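Local coordinates for siderophore-interacting protein (Aeromonas hydrophila, PDB 6K2L) that binds FAD and probably reduces ferric siderophores so that their iron is released, at residues V21-L25 / Y172-Q177; A45-L51 / L121-G127; S137-G143 / A162-L168. The protein carries 1 engineered substitution. All blocks are in the same frame, centred on the assembly; numbering follows the deposited sequence.

Contact 1: residues V21-L25 / Y172-Q177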
loop_
_atom_site.group_PDB
_atom_site.type_symbol
_atom_site.label_atom_id
_atom_site.label_comp_id
_atom_site.label_asym_id
_atom_site.label_seq_id
_atom_site.Cartn_x
_atom_site.Cartn_y
_atom_site.Cartn_z
ATOM N N VAL A 21 -3.652 -0.582 -19.694
ATOM C CA VAL A 21 -2.407 -1.247 -19.315
ATOM C C VAL A 21 -2.229 -2.505 -20.138
ATOM O O VAL A 21 -1.110 -2.987 -20.334
ATOM C CB VAL A 21 -2.362 -1.558 -17.809
ATOM C CG1 VAL A 21 -2.823 -0.365 -16.999
ATOM C CG2 VAL A 21 -3.201 -2.748 -17.536
ATOM N N SER A 22 -3.316 -3.035 -20.655
ATOM C CA SER A 22 -3.328 -4.129 -21.603
ATOM C C SER A 22 -4.616 -3.933 -22.377
ATOM O O SER A 22 -5.439 -3.093 -21.997
ATOM C CB SER A 22 -3.251 -5.487 -20.883
ATOM O OG SER A 22 -4.530 -5.955 -20.473
ATOM N N PRO A 23 -4.801 -4.640 -23.496
ATOM C CA PRO A 23 -6.006 -4.391 -24.314
ATOM C C PRO A 23 -7.335 -4.630 -23.601
ATOM O O PRO A 23 -8.339 -4.006 -23.964
ATOM C CB PRO A 23 -5.819 -5.357 -25.490
ATOM C CG PRO A 23 -4.352 -5.458 -25.629
ATOM C CD PRO A 23 -3.811 -5.446 -24.227
ATOM N N HIS A 24 -7.389 -5.523 -22.609
ATOM C CA HIS A 24 -8.629 -5.799 -21.890
ATOM C C HIS A 24 -8.533 -5.475 -20.403
ATOM O O HIS A 24 -9.225 -6.082 -19.586
ATOM C CB HIS A 24 -9.059 -7.244 -22.082
ATOM C CG HIS A 24 -9.410 -7.572 -23.490
ATOM N ND1 HIS A 24 -8.452 -7.820 -24.451
ATOM C CD2 HIS A 24 -10.608 -7.665 -24.114
ATOM C CE1 HIS A 24 -9.045 -8.071 -25.605
ATOM N NE2 HIS A 24 -10.354 -7.981 -25.429
ATOM N N LEU A 25 -7.689 -4.524 -20.037
ATOM C CA LEU A 25 -7.595 -4.066 -18.660
ATOM C C LEU A 25 -7.408 -2.556 -18.697
ATOM O O LEU A 25 -6.376 -2.058 -19.150
ATOM C CB LEU A 25 -6.457 -4.767 -17.913
ATOM C CG LEU A 25 -6.612 -4.615 -16.386
ATOM C CD1 LEU A 25 -7.845 -5.382 -15.876
ATOM C CD2 LEU A 25 -5.344 -4.983 -15.611
ATOM N N TYR A 172 -6.838 -13.569 -23.576
ATOM C CA TYR A 172 -5.984 -13.406 -24.744
ATOM C C TYR A 172 -4.524 -13.231 -24.339
ATOM O O TYR A 172 -4.209 -12.709 -23.267
ATOM C CB TYR A 172 -6.399 -12.196 -25.589
ATOM C CG TYR A 172 -7.777 -12.274 -26.202
ATOM C CD1 TYR A 172 -8.021 -13.072 -27.317
ATOM C CD2 TYR A 172 -8.836 -11.530 -25.685
ATOM C CE1 TYR A 172 -9.283 -13.127 -27.903
ATOM C CE2 TYR A 172 -10.106 -11.589 -26.254
ATOM C CZ TYR A 172 -10.314 -12.384 -27.372
ATOM O OH TYR A 172 -11.554 -12.457 -27.953
ATOM N N GLN A 173 -3.634 -13.617 -25.255
ATOM C CA GLN A 173 -2.194 -13.525 -25.030
ATOM C C GLN A 173 -1.725 -12.094 -24.804
ATOM O O GLN A 173 -0.759 -11.884 -24.067
ATOM C CB GLN A 173 -1.434 -14.159 -26.217
ATOM C CG GLN A 173 0.077 -13.926 -26.222
ATOM C CD GLN A 173 0.847 -14.855 -25.237
ATOM O OE1 GLN A 173 0.446 -16.008 -24.998
ATOM N NE2 GLN A 173 1.955 -14.346 -24.670
ATOM N N GLU A 174 -2.395 -11.099 -25.391
ATOM C CA GLU A 174 -1.954 -9.711 -25.240
ATOM C C GLU A 174 -2.242 -9.125 -23.863
ATOM O O GLU A 174 -1.751 -8.029 -23.561
ATOM C CB GLU A 174 -2.605 -8.820 -26.298
ATOM C CG GLU A 174 -2.054 -9.016 -27.701
ATOM C CD GLU A 174 -2.751 -10.136 -28.473
ATOM O OE1 GLU A 174 -2.616 -10.126 -29.715
ATOM O OE2 GLU A 174 -3.432 -11.007 -27.859
ATOM N N ASP A 175 -3.033 -9.805 -23.030
ATOM C CA ASP A 175 -3.352 -9.323 -21.692
ATOM C C ASP A 175 -2.408 -9.859 -20.623
ATOM O O ASP A 175 -2.490 -9.427 -19.470
ATOM C CB ASP A 175 -4.810 -9.631 -21.369
ATOM C CG ASP A 175 -5.770 -8.750 -22.190
ATOM O OD1 ASP A 175 -5.740 -7.511 -21.991
ATOM O OD2 ASP A 175 -6.514 -9.277 -23.060
ATOM N N VAL A 176 -1.490 -10.748 -20.993
ATOM C CA VAL A 176 -0.339 -11.059 -20.157
ATOM C C VAL A 176 0.502 -9.800 -20.016
ATOM O O VAL A 176 0.770 -9.096 -20.997
ATOM C CB VAL A 176 0.481 -12.210 -20.758
ATOM C CG1 VAL A 176 1.780 -12.396 -19.991
ATOM C CG2 VAL A 176 -0.330 -13.497 -20.756
ATOM N N GLN A 177 0.893 -9.487 -18.793
ATOM C CA GLN A 177 1.595 -8.248 -18.543
ATOM C C GLN A 177 2.665 -8.502 -17.502
ATOM O O GLN A 177 2.706 -9.553 -16.868
ATOM C CB GLN A 177 0.635 -7.145 -18.089
ATOM C CG GLN A 177 -0.624 -7.647 -17.433
ATOM C CD GLN A 177 -1.499 -6.517 -16.892
ATOM O OE1 GLN A 177 -1.078 -5.739 -16.021
ATOM N NE2 GLN A 177 -2.745 -6.440 -17.394
#
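Asp175 spreads its carboxylate across a type I beta turn, Ser22 to Leu25, and ties the flavin-binding barrel to the second domain. Its OD1 accepts two hydrogen bonds: a very short one from Ser22 OG (2.5 Å to Asp175 OD1) and one from the backbone, His24 N to Asp175 OD1 at 2.7 Å with an N-H...O angle of 150°. The second oxygen, Asp175 OD2, lies 2.8 Å from His24 ND1, but the 121° angle at the hydrogen makes that bond weak. The turn is framed by a classic beta bulge, in which Val21 and Ser22 both face Leu25, at the corner between strands 11-20 and 25-31. Asp175 itself closes a 3-10 segment, 173-175, where Asp175 N bonds to Tyr172 O at 3.1 Å. Outward from this polar centre, the His24 and Tyr172 rings lie near parallel (27°) but slid apart, with centroids 5.0 Å from each other, so they barely overlap. Pro23 rests on the 3-10 segment, its CD 3.4 Å from Glu174 O. On another flank the Gln177 side chain, which also touches Trp189 of strand 185-191, reaches the bulge: Gln177 NE2 is 3.7 Å from Val21 CG2 and 3.5 Å from Leu25 CD2.

Contact 2: residues A45-L51 / L121-G127. With FAD (flavin-adenine dinucleotide), chain C.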
loop_
_atom_site.group_PDB
_atom_site.type_symbol
_atom_site.label_atom_id
_atom_site.label_comp_id
_atom_site.label_asym_id
_atom_site.label_seq_id
_atom_site.Cartn_x
_atom_site.Cartn_y
_atom_site.Cartn_z
ATOM N N ALA A 45 -8.276 -2.693 -1.448
ATOM C CA ALA A 45 -9.513 -3.076 -0.803
ATOM C C ALA A 45 -10.643 -3.206 -1.828
ATOM O O ALA A 45 -10.498 -2.878 -3.010
ATOM C CB ALA A 45 -9.847 -2.055 0.277
ATOM N N HIS A 46 -11.792 -3.692 -1.374
ATOM C CA HIS A 46 -13.005 -3.688 -2.176
ATOM C C HIS A 46 -13.777 -2.407 -1.952
ATOM O O HIS A 46 -13.680 -1.777 -0.899
ATOM C CB HIS A 46 -13.898 -4.869 -1.835
ATOM C CG HIS A 46 -13.136 -6.128 -1.642
ATOM N ND1 HIS A 46 -13.535 -7.120 -0.773
ATOM C CD2 HIS A 46 -11.981 -6.559 -2.209
ATOM C CE1 HIS A 46 -12.658 -8.111 -0.815
ATOM N NE2 HIS A 46 -11.704 -7.796 -1.677
ATOM N N ILE A 47 -14.532 -2.021 -2.967
ATOM C CA ILE A 47 -15.510 -0.955 -2.879
ATOM C C ILE A 47 -16.737 -1.387 -3.666
ATOM O O ILE A 47 -16.694 -2.314 -4.485
ATOM C CB ILE A 47 -14.977 0.383 -3.420
ATOM C CG1 ILE A 47 -14.291 0.194 -4.774
ATOM C CG2 ILE A 47 -14.010 0.995 -2.447
ATOM C CD1 ILE A 47 -13.926 1.528 -5.447
ATOM N N LYS A 48 -17.836 -0.697 -3.407
ATOM C CA LYS A 48 -19.007 -0.728 -4.261
ATOM C C LYS A 48 -18.974 0.534 -5.108
ATOM O O LYS A 48 -18.826 1.633 -4.564
ATOM C CB LYS A 48 -20.287 -0.772 -3.429
ATOM C CG LYS A 48 -20.422 -1.976 -2.521
ATOM C CD LYS A 48 -20.088 -3.262 -3.266
ATOM C CE LYS A 48 -20.899 -4.435 -2.750
ATOM N NZ LYS A 48 -22.354 -4.225 -3.099
ATOM N N ILE A 49 -19.072 0.381 -6.435
ATOM C CA ILE A 49 -19.371 1.514 -7.304
ATOM C C ILE A 49 -20.875 1.542 -7.545
ATOM O O ILE A 49 -21.545 0.497 -7.605
ATOM C CB ILE A 49 -18.575 1.472 -8.632
ATOM C CG1 ILE A 49 -19.142 0.439 -9.599
ATOM C CG2 ILE A 49 -17.089 1.318 -8.382
ATOM C CD1 ILE A 49 -18.588 0.572 -11.037
ATOM N N MET A 50 -21.415 2.744 -7.620
ATOM C CA MET A 50 -22.845 2.951 -7.759
ATOM C C MET A 50 -23.066 3.568 -9.127
ATOM O O MET A 50 -22.584 4.669 -9.409
ATOM C CB MET A 50 -23.379 3.841 -6.639
ATOM C CG MET A 50 -23.330 3.179 -5.264
ATOM S SD MET A 50 -23.544 4.294 -3.830
ATOM C CE MET A 50 -21.829 4.558 -3.383
ATOM N N LEU A 51 -23.740 2.858 -9.963
ATOM C CA LEU A 51 -24.062 3.270 -11.305
ATOM C C LEU A 51 -25.546 3.613 -11.390
ATOM O O LEU A 51 -26.355 3.098 -10.612
ATOM C CB LEU A 51 -23.720 2.161 -12.312
ATOM C CG LEU A 51 -22.207 1.855 -12.302
ATOM C CD1 LEU A 51 -21.878 0.362 -12.529
ATOM C CD2 LEU A 51 -21.452 2.714 -13.306
ATOM N N LEU A 121 -18.527 8.888 -11.306
ATOM C CA LEU A 121 -18.730 7.576 -10.685
ATOM C C LEU A 121 -18.873 7.738 -9.176
ATOM O O LEU A 121 -17.997 8.321 -8.528
ATOM C CB LEU A 121 -17.574 6.612 -10.977
ATOM C CG LEU A 121 -17.888 5.141 -10.700
ATOM C CD1 LEU A 121 -18.675 4.586 -11.875
ATOM C CD2 LEU A 121 -16.598 4.343 -10.494
ATOM N N ALA A 122 -19.971 7.231 -8.620
ATOM C CA ALA A 122 -20.127 7.207 -7.178
ATOM C C ALA A 122 -19.441 5.967 -6.627
ATOM O O ALA A 122 -19.490 4.887 -7.236
ATOM C CB ALA A 122 -21.600 7.224 -6.787
ATOM N N ILE A 123 -18.763 6.125 -5.491
ATOM C CA ILE A 123 -18.139 4.981 -4.833
ATOM C C ILE A 123 -18.369 5.046 -3.331
ATOM O O ILE A 123 -18.444 6.124 -2.727
ATOM C CB ILE A 123 -16.624 4.856 -5.124
ATOM C CG1 ILE A 123 -15.857 6.033 -4.525
ATOM C CG2 ILE A 123 -16.363 4.747 -6.619
ATOM C CD1 ILE A 123 -14.535 5.634 -3.962
ATOM N N SER A 124 -18.490 3.856 -2.749
ATOM C CA SER A 124 -18.609 3.618 -1.320
ATOM C C SER A 124 -17.248 3.721 -0.645
ATOM O O SER A 124 -16.235 4.050 -1.269
ATOM C CB SER A 124 -19.153 2.227 -1.088
ATOM O OG SER A 124 -18.041 1.340 -1.116
ATOM N N GLY A 125 -17.194 3.369 0.633
ATOM C CA GLY A 125 -15.941 3.258 1.338
ATOM C C GLY A 125 -15.411 1.848 1.206
ATOM O O GLY A 125 -16.055 0.982 0.604
ATOM N N PRO A 126 -14.227 1.583 1.757
ATOM C CA PRO A 126 -13.610 0.270 1.574
ATOM C C PRO A 126 -14.073 -0.754 2.603
ATOM O O PRO A 126 -14.382 -0.438 3.754
ATOM C CB PRO A 126 -12.108 0.571 1.706
ATOM C CG PRO A 126 -12.005 1.924 2.374
ATOM C CD PRO A 126 -13.393 2.483 2.564
ATOM N N GLY A 127 -14.165 -2.002 2.146
ATOM C CA GLY A 127 -14.373 -3.146 3.018
ATOM C C GLY A 127 -13.292 -4.199 2.777
ATOM O O GLY A 127 -12.406 -4.064 1.901
HETATM P PA FAD C . -22.650 -7.740 -15.297
HETATM O O1A FAD C . -23.787 -6.806 -15.564
HETATM O O2A FAD C . -22.474 -8.182 -13.838
HETATM O O5B FAD C . -22.722 -9.142 -16.110
HETATM C C5B FAD C . -23.014 -9.185 -17.523
HETATM C C4B FAD C . -22.512 -10.461 -18.170
HETATM O O4B FAD C . -21.092 -10.366 -18.423
HETATM C C3B FAD C . -22.704 -11.763 -17.396
HETATM O O3B FAD C . -22.973 -12.833 -18.300
HETATM C C2B FAD C . -21.357 -11.935 -16.680
HETATM O O2B FAD C . -20.996 -13.282 -16.384
HETATM C C1B FAD C . -20.385 -11.370 -17.711
HETATM N N9A FAD C . -19.241 -10.726 -17.116
HETATM C C8A FAD C . -19.235 -9.915 -16.009
HETATM N N7A FAD C . -18.053 -9.430 -15.708
HETATM C C5A FAD C . -17.228 -9.950 -16.696
HETATM C C6A FAD C . -15.851 -9.813 -16.947
HETATM N N6A FAD C . -15.041 -9.051 -16.209
HETATM N N1A FAD C . -15.336 -10.477 -18.014
HETATM C C2A FAD C . -16.154 -11.226 -18.760
HETATM N N3A FAD C . -17.472 -11.419 -18.624
HETATM C C4A FAD C . -17.949 -10.747 -17.572
HETATM N N1 FAD C . -14.008 -6.793 -11.733
HETATM C C2 FAD C . -13.127 -5.957 -12.358
HETATM O O2 FAD C . -13.152 -5.777 -13.578
HETATM N N3 FAD C . -12.160 -5.293 -11.619
HETATM C C4 FAD C . -11.976 -5.382 -10.261
HETATM O O4 FAD C . -11.083 -4.735 -9.714
HETATM C C4X FAD C . -12.925 -6.261 -9.599
HETATM N N5 FAD C . -12.832 -6.402 -8.281
HETATM C C5X FAD C . -13.725 -7.241 -7.662
HETATM C C6 FAD C . -13.625 -7.419 -6.288
HETATM C C7 FAD C . -14.488 -8.276 -5.610
HETATM C C7M FAD C . -14.358 -8.419 -4.114
HETATM C C8 FAD C . -15.500 -8.947 -6.323
HETATM C C8M FAD C . -16.486 -9.849 -5.620
HETATM C C9 FAD C . -15.612 -8.756 -7.696
HETATM C C9A FAD C . -14.731 -7.921 -8.371
HETATM N N10 FAD C . -14.801 -7.747 -9.768
HETATM C C10 FAD C . -13.901 -6.929 -10.421
HETATM C "C1'" FAD C . -15.815 -8.468 -10.559
HETATM C "C2'" FAD C . -16.931 -7.581 -11.116
HETATM O "O2'" FAD C . -17.819 -7.138 -10.086
HETATM C "C3'" FAD C . -17.711 -8.386 -12.159
HETATM O "O3'" FAD C . -16.900 -8.515 -13.324
HETATM C "C4'" FAD C . -19.059 -7.783 -12.553
HETATM O "O4'" FAD C . -19.904 -8.832 -13.033
HETATM C "C5'" FAD C . -18.895 -6.688 -13.585
HETATM O "O5'" FAD C . -20.164 -6.041 -13.792
HETATM P P FAD C . -20.683 -5.689 -15.241
HETATM O O1P FAD C . -21.830 -4.691 -15.040
HETATM O O2P FAD C . -19.609 -5.236 -16.123
HETATM O O3P FAD C . -21.282 -7.076 -15.764
#
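Backbone groups of Lys48 are satisfied on both counts, though by different kinds of partner. Lys48 O accepts from Ser124 N (2.9 Å, 170°), whereas Lys48 N donates to a side chain, Ser124 OG (3.1 Å, 169°), so the hydroxyl stands where a strand carbonyl would otherwise accept. Ser124 OG passes its own hydrogen to Gly125 O at 2.7 Å. Further along, Met50 N reaches Ala122 O (2.9 Å, 169°). At the other end His46 O takes Gly127 N at 3.1 Å, while the return bond, His46 N to Gly127 O, is weak at 3.4 Å. Strands 46-51 and 120-123 are antiparallel neighbours in the six-stranded barrel of the FAD-binding domain; their local axes approach to 4.6 Å with directions 143° apart. Met50 and Ala122 form a hydrogen-bonded pair, Ile49 and Ile123 a non-hydrogen-bonded one. The alternate residues Ile47, Ile49 and Leu51 make backbone hydrogen bonds to Phe83, Arg81 and Ile79 of strand 79-89. Ile49 CG2 lies 3.7 Å from Leu121 CD2, and on the opposite face Met50 CB is 3.8 Å from Ala122 CB. His46 belongs to the flavin pocket, with FAD C7M over one ring face, 3.6 Å from His46 CD2.

Contact 3: residues S137-G143 / A162-L168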
loop_
_atom_site.group_PDB
_atom_site.type_symbol
_atom_site.label_atom_id
_atom_site.label_comp_id
_atom_site.label_asym_id
_atom_site.label_seq_id
_atom_site.Cartn_x
_atom_site.Cartn_y
_atom_site.Cartn_z
ATOM N N SER A 137 4.652 -16.402 5.113
ATOM C CA SER A 137 5.884 -16.633 4.393
ATOM C C SER A 137 5.645 -17.233 3.015
ATOM O O SER A 137 6.444 -16.994 2.103
ATOM C CB SER A 137 6.811 -17.531 5.218
ATOM O OG SER A 137 6.630 -18.885 4.880
ATOM N N HIS A 138 4.551 -17.966 2.832
ATOM C CA HIS A 138 4.187 -18.546 1.552
ATOM C C HIS A 138 2.851 -17.972 1.087
ATOM O O HIS A 138 1.945 -17.745 1.896
ATOM C CB HIS A 138 4.135 -20.057 1.674
ATOM C CG HIS A 138 5.489 -20.674 1.842
ATOM N ND1 HIS A 138 6.115 -20.770 3.069
ATOM C CD2 HIS A 138 6.342 -21.216 0.938
ATOM C CE1 HIS A 138 7.303 -21.323 2.910
ATOM N NE2 HIS A 138 7.460 -21.616 1.629
ATOM N N TYR A 139 2.741 -17.713 -0.214
ATOM C CA TYR A 139 1.549 -17.115 -0.813
ATOM C C TYR A 139 1.140 -17.897 -2.057
ATOM O O TYR A 139 1.947 -18.093 -2.973
ATOM C CB TYR A 139 1.794 -15.659 -1.190
ATOM C CG TYR A 139 1.924 -14.729 -0.029
ATOM C CD1 TYR A 139 0.804 -14.291 0.665
ATOM C CD2 TYR A 139 3.179 -14.264 0.363
ATOM C CE1 TYR A 139 0.927 -13.428 1.729
ATOM C CE2 TYR A 139 3.335 -13.404 1.439
ATOM C CZ TYR A 139 2.208 -12.980 2.121
ATOM O OH TYR A 139 2.357 -12.094 3.178
ATOM N N TYR A 140 -0.112 -18.322 -2.110
ATOM C CA TYR A 140 -0.608 -19.112 -3.233
ATOM C C TYR A 140 -1.887 -18.470 -3.728
ATOM O O TYR A 140 -2.909 -18.519 -3.032
ATOM C CB TYR A 140 -0.866 -20.559 -2.823
ATOM C CG TYR A 140 0.325 -21.212 -2.195
ATOM C CD1 TYR A 140 1.377 -21.683 -2.974
ATOM C CD2 TYR A 140 0.417 -21.332 -0.818
ATOM C CE1 TYR A 140 2.484 -22.290 -2.387
ATOM C CE2 TYR A 140 1.500 -21.921 -0.231
ATOM C CZ TYR A 140 2.535 -22.390 -1.005
ATOM O OH TYR A 140 3.593 -22.966 -0.359
ATOM N N MET A 141 -1.849 -17.923 -4.946
ATOM C CA MET A 141 -2.861 -16.990 -5.403
ATOM C C MET A 141 -3.312 -17.422 -6.798
ATOM O O MET A 141 -2.479 -17.752 -7.642
ATOM C CB MET A 141 -2.260 -15.584 -5.409
ATOM C CG MET A 141 -1.916 -15.022 -3.987
ATOM S SD MET A 141 -1.574 -13.262 -4.118
ATOM C CE MET A 141 -0.198 -13.024 -2.932
ATOM N N VAL A 142 -4.620 -17.424 -7.057
ATOM C CA VAL A 142 -5.142 -17.717 -8.390
ATOM C C VAL A 142 -6.181 -16.657 -8.724
ATOM O O VAL A 142 -6.895 -16.176 -7.835
ATOM C CB VAL A 142 -5.733 -19.151 -8.492
ATOM C CG1 VAL A 142 -6.428 -19.362 -9.804
ATOM C CG2 VAL A 142 -4.645 -20.235 -8.317
ATOM N N GLY A 143 -6.232 -16.254 -9.994
ATOM C CA GLY A 143 -7.301 -15.366 -10.419
ATOM C C GLY A 143 -7.337 -15.201 -11.925
ATOM O O GLY A 143 -6.585 -15.839 -12.669
ATOM N N ALA A 162 9.237 -13.063 0.518
ATOM C CA ALA A 162 8.027 -13.859 0.383
ATOM C C ALA A 162 8.213 -14.930 -0.684
ATOM O O ALA A 162 9.027 -14.787 -1.604
ATOM C CB ALA A 162 6.840 -12.980 0.028
ATOM N N ARG A 163 7.475 -16.026 -0.537
ATOM C CA ARG A 163 7.566 -17.147 -1.459
ATOM C C ARG A 163 6.168 -17.580 -1.870
ATOM O O ARG A 163 5.180 -17.261 -1.214
ATOM C CB ARG A 163 8.304 -18.324 -0.834
ATOM C CG ARG A 163 9.737 -17.998 -0.521
ATOM C CD ARG A 163 10.575 -19.247 -0.452
ATOM N NE ARG A 163 10.863 -19.797 -1.779
ATOM C CZ ARG A 163 11.823 -19.364 -2.598
ATOM N NH1 ARG A 163 12.611 -18.349 -2.238
ATOM N NH2 ARG A 163 11.999 -19.964 -3.774
ATOM N N GLY A 164 6.089 -18.311 -2.957
ATOM C CA GLY A 164 4.837 -18.929 -3.304
ATOM C C GLY A 164 4.684 -19.089 -4.797
ATOM O O GLY A 164 5.651 -19.110 -5.554
ATOM N N HIS A 165 3.429 -19.209 -5.219
ATOM C CA HIS A 165 3.087 -19.388 -6.615
ATOM C C HIS A 165 1.812 -18.619 -6.910
ATOM O O HIS A 165 0.877 -18.603 -6.098
ATOM C CB HIS A 165 2.883 -20.865 -6.965
ATOM C CG HIS A 165 3.995 -21.766 -6.509
ATOM N ND1 HIS A 165 5.125 -21.998 -7.265
ATOM C CD2 HIS A 165 4.137 -22.511 -5.386
ATOM C CE1 HIS A 165 5.916 -22.839 -6.626
ATOM N NE2 HIS A 165 5.334 -23.177 -5.489
ATOM N N ILE A 166 1.781 -18.005 -8.089
ATOM C CA ILE A 166 0.631 -17.297 -8.616
ATOM C C ILE A 166 0.341 -17.841 -10.011
ATOM O O ILE A 166 1.257 -17.982 -10.832
ATOM C CB ILE A 166 0.895 -15.776 -8.650
ATOM C CG1 ILE A 166 1.166 -15.282 -7.230
ATOM C CG2 ILE A 166 -0.276 -15.033 -9.304
ATOM C CD1 ILE A 166 1.629 -13.874 -7.168
ATOM N N ALA A 167 -0.924 -18.154 -10.288
ATOM C CA ALA A 167 -1.349 -18.537 -11.634
ATOM C C ALA A 167 -2.509 -17.644 -12.064
ATOM O O ALA A 167 -3.462 -17.463 -11.303
ATOM C CB ALA A 167 -1.763 -20.006 -11.689
ATOM N N LEU A 168 -2.455 -17.103 -13.282
ATOM C CA LEU A 168 -3.550 -16.278 -13.785
ATOM C C LEU A 168 -4.137 -16.827 -15.083
ATOM O O LEU A 168 -3.397 -17.204 -15.988
ATOM C CB LEU A 168 -3.075 -14.863 -14.008
ATOM C CG LEU A 168 -2.536 -14.148 -12.760
ATOM C CD1 LEU A 168 -1.876 -12.844 -13.147
ATOM C CD2 LEU A 168 -3.649 -13.893 -11.763
#
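Two parallel strands lie almost perfectly aligned here, their local axes 4.3 Å apart at closest and their directions differing by 5°. They are the two strands of a beta-alpha-beta unit, strand 138-144, helix 148-155 and strand 163-170, in the five-stranded parallel sheet of the second domain. Six beta bridges run from His138-Arg163 to Gly143-Leu168, and two glycines shape the seam locally. Gly164 is the tightest point: its CA sits 3.0 Å from Tyr139 O, and a CB there would come within 1.7 Å of that oxygen; its phi/psi of 150/-158 also calls for glycine. The Tyr139 ring packs by its edge on Ala162, with Tyr139 CE2 3.8 Å from Ala162 CB. On the same face Met141 CB meets Ile166 CG1 at 3.9 Å, and the end of Leu168 leans over Gly143, with Leu168 CD2 3.6 Å from Gly143 O. Across the sheet, Tyr140 and His165 touch rim to rim, Tyr140 CE1 to His165 CD2 at 3.4 Å, while Tyr140 OH is hydrogen-bonded to Glu210 N. Beyond them, Val142 and Ala167 both pack under Phe204 of helix 198-205. Alternating bonds stitch the backbone, from Arg163 N to Ser137 O at 3.0 Å through to Gly143 N to Ala167 O at 3.3 Å. The backbone groups that face each other are thus paired; the face of Tyr139, Met141, Ile166 and Leu168 and the Val142-Ala167 end are mainly apolar, whereas the opposite face turns polar toward the strand starts, with His138, Arg163, Tyr140 and His165.

Along the chain, contact 1 opens at 21-25 and closes at 172-177, so contacts 2 and 3 both fall between its two segments. Contact 2 closes before contact 3 opens; their centres are about 26 Å apart, on opposite sides of the chain's centre. Contact 2 lies within the antiparallel barrel that carries the flavin, contact 3 within the parallel sheet of the other domain. Contact 1 bridges the two, with its centre about 24 Å from that of contact 2 and about 20 Å from that of contact 3: one segment links barrel strands 11-20 and 25-31, while the other follows strand 163-170 of contact 3. The domains are joined covalently between strands 120-123 and 138-144, and touch again through the loops of contact 1.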